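Local coordinates for protein alkylhalidase CmlS (Streptomyces venezuelae, PDB 3I3L) that is a flavin-dependent halogenase of chloramphenicol biosynthesis that binds FAD and probably acts as an oxidoreductase, at residues V26-G31 and F179-G184. Sequence-based numbering, arbitrary orientation.
Sequences VAIIGG and FVIDAG. With FAD (flavin-adenine dinucleotide), chain B.
I29 and V180 meet on one face of two neighbouring parallel strands, 26-29 and 179-182, in the Rossmann-type sheet of the FAD-binding domain. Their side chains cross at a slant, with I29 CD1 3.7 Å from V180 CG2. I29 CG1 is anti to the carbonyl carbon (chi1 -57°), and the extended chain beyond it brings CD1 to the valine. The CG2 branch instead meets the adenine, 3.7 Å from FAD N1A. With an alanine here, the valine methyl and the adenine would probably both lose I29 as a neighbour, and a gap would open between strand and cofactor. On the other face I28 and I181 lie side by side and point the same way, I28 CG1 resting 4.1 Å from I181 CB. Helix 33-44 packs against this face through A38 and L42, and helix 327-347 adds I342.

Backbone hydrogen bonds join the strands. A27 bonds to strand 179-182 with both its polar backbone atoms: its N donates to F179 O, and its O accepts from I181 N at 2.9 Å. I29 N then donates to I181 O. Past I29 and D182 the two segments turn beside FAD. G30 belongs to the glycine-rich turn, consistent with a GxGxxG dinucleotide-binding motif. A CB there would run into A183 O, and the backbone angles themselves call for glycine. The bare CA lies 3.4 Å from the ribose oxygen FAD O4B.

D182 shapes the second turn. Its OD2 accepts from I190 N, at helix 189-194. OD1 closes an Asx turn: G184 N donates to D182 OD1 at 2.7 Å, nearly along the C-O bond.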
# COMPACT_ATOMS: atom_id res chain seq x y z
N VAL A 26 -15.59 -17.70 -12.60
CA VAL A 26 -14.51 -16.72 -12.70
C VAL A 26 -13.18 -17.36 -12.92
O VAL A 26 -12.76 -18.18 -12.10
CB VAL A 26 -14.39 -15.85 -11.40
CG1 VAL A 26 -13.36 -14.77 -11.62
CG2 VAL A 26 -15.74 -15.25 -11.03
N ALA A 27 -12.50 -16.98 -14.00
CA ALA A 27 -11.14 -17.39 -14.25
C ALA A 27 -10.17 -16.37 -13.61
O ALA A 27 -10.41 -15.15 -13.64
CB ALA A 27 -10.84 -17.41 -15.75
N ILE A 28 -9.11 -16.91 -13.00
CA ILE A 28 -8.13 -16.09 -12.38
C ILE A 28 -6.79 -16.42 -12.93
O ILE A 28 -6.32 -17.55 -12.80
CB ILE A 28 -8.11 -16.24 -10.85
CG1 ILE A 28 -9.39 -15.67 -10.23
CG2 ILE A 28 -6.91 -15.41 -10.26
CD1 ILE A 28 -9.38 -15.98 -8.62
N ILE A 29 -6.15 -15.44 -13.54
CA ILE A 29 -4.78 -15.62 -14.07
C ILE A 29 -3.74 -15.28 -13.02
O ILE A 29 -3.63 -14.12 -12.63
CB ILE A 29 -4.55 -14.63 -15.27
CG1 ILE A 29 -5.59 -14.85 -16.36
CG2 ILE A 29 -3.16 -14.75 -15.87
CD1 ILE A 29 -5.83 -13.58 -17.26
N GLY A 30 -2.94 -16.28 -12.60
CA GLY A 30 -1.90 -16.09 -11.62
C GLY A 30 -2.27 -16.62 -10.24
O GLY A 30 -3.34 -16.37 -9.74
N GLY A 31 -1.36 -17.36 -9.61
CA GLY A 31 -1.61 -17.85 -8.26
C GLY A 31 -0.69 -17.26 -7.19
O GLY A 31 -0.42 -17.92 -6.18
N PHE A 179 -16.40 -13.85 -15.71
CA PHE A 179 -15.42 -12.79 -15.41
C PHE A 179 -14.02 -13.34 -15.45
O PHE A 179 -13.82 -14.60 -15.38
CB PHE A 179 -15.67 -12.13 -14.06
CG PHE A 179 -16.90 -11.32 -14.02
CD1 PHE A 179 -16.86 -9.97 -14.30
CD2 PHE A 179 -18.11 -11.88 -13.64
CE1 PHE A 179 -18.02 -9.18 -14.26
CE2 PHE A 179 -19.31 -11.09 -13.60
CZ PHE A 179 -19.26 -9.75 -13.88
N VAL A 180 -13.06 -12.43 -15.65
CA VAL A 180 -11.67 -12.76 -15.50
C VAL A 180 -10.98 -11.78 -14.57
O VAL A 180 -11.25 -10.59 -14.61
CB VAL A 180 -10.93 -12.84 -16.87
CG1 VAL A 180 -11.00 -11.51 -17.64
CG2 VAL A 180 -9.46 -13.30 -16.64
N ILE A 181 -10.10 -12.29 -13.71
CA ILE A 181 -9.23 -11.42 -12.93
C ILE A 181 -7.80 -11.64 -13.45
O ILE A 181 -7.28 -12.78 -13.40
CB ILE A 181 -9.26 -11.73 -11.41
CG1 ILE A 181 -10.56 -11.23 -10.78
CG2 ILE A 181 -8.00 -11.10 -10.70
CD1 ILE A 181 -10.74 -11.75 -9.40
N ASP A 182 -7.15 -10.57 -13.89
CA ASP A 182 -5.69 -10.68 -14.16
C ASP A 182 -4.91 -10.41 -12.87
O ASP A 182 -4.85 -9.29 -12.39
CB ASP A 182 -5.24 -9.75 -15.27
CG ASP A 182 -3.78 -9.96 -15.68
OD1 ASP A 182 -3.06 -10.79 -15.04
OD2 ASP A 182 -3.35 -9.27 -16.65
N ALA A 183 -4.32 -11.47 -12.31
CA ALA A 183 -3.48 -11.32 -11.13
C ALA A 183 -2.14 -11.90 -11.53
O ALA A 183 -1.47 -12.55 -10.72
CB ALA A 183 -4.10 -12.08 -9.97
N GLY A 184 -1.80 -11.70 -12.80
CA GLY A 184 -0.60 -12.27 -13.36
C GLY A 184 0.68 -11.51 -13.06
O GLY A 184 1.75 -11.80 -13.67
PA FAD B . 3.15 -11.90 -8.31
O1A FAD B . 4.16 -11.58 -9.39
O2A FAD B . 3.68 -12.10 -6.94
O5B FAD B . 2.32 -13.23 -8.78
C5B FAD B . 1.86 -13.35 -10.11
C4B FAD B . 1.83 -14.82 -10.58
O4B FAD B . 1.25 -14.85 -11.90
C3B FAD B . 3.21 -15.43 -10.70
O3B FAD B . 3.31 -16.54 -9.86
C2B FAD B . 3.33 -15.85 -12.17
O2B FAD B . 3.88 -17.12 -12.28
C1B FAD B . 1.89 -15.84 -12.66
N9A FAD B . 1.65 -15.55 -14.06
C8A FAD B . 2.20 -14.54 -14.80
N7A FAD B . 1.68 -14.59 -16.05
C5A FAD B . 0.88 -15.67 -16.15
C6A FAD B . 0.13 -16.19 -17.19
N6A FAD B . 0.12 -15.60 -18.38
N1A FAD B . -0.64 -17.29 -16.95
C2A FAD B . -0.65 -17.91 -15.72
N3A FAD B . 0.08 -17.38 -14.70
C4A FAD B . 0.83 -16.28 -14.90
N1 FAD B . 6.18 -6.26 -1.73
C2 FAD B . 5.98 -6.29 -0.36
O2 FAD B . 4.83 -6.38 0.05
N3 FAD B . 7.03 -6.20 0.52
C4 FAD B . 8.31 -6.07 0.06
O4 FAD B . 9.27 -6.01 0.90
C4X FAD B . 8.53 -6.01 -1.31
N5 FAD B . 9.80 -5.90 -1.81
C5X FAD B . 10.00 -5.94 -3.17
C6 FAD B . 11.30 -5.82 -3.68
C7 FAD B . 11.50 -5.79 -5.04
C7M FAD B . 12.88 -5.68 -5.62
C8 FAD B . 10.39 -5.93 -5.87
C8M FAD B . 10.56 -6.00 -7.34
C9 FAD B . 9.08 -6.00 -5.38
C9A FAD B . 8.92 -6.02 -4.00
N10 FAD B . 7.65 -6.16 -3.53
C10 FAD B . 7.43 -6.10 -2.20
C1' FAD B . 6.56 -6.10 -4.55
C2' FAD B . 5.71 -7.34 -4.46
O2' FAD B . 6.54 -8.43 -4.50
C3' FAD B . 4.62 -7.45 -5.50
O3' FAD B . 3.75 -6.35 -5.38
C4' FAD B . 3.78 -8.75 -5.28
O4' FAD B . 4.52 -9.90 -5.56
C5' FAD B . 2.59 -8.75 -6.24
O5' FAD B . 1.78 -9.87 -6.01
P FAD B . 0.95 -10.37 -7.26
O1P FAD B . 0.29 -9.19 -7.93
O2P FAD B . 0.08 -11.55 -6.84
O3P FAD B . 2.04 -10.79 -8.38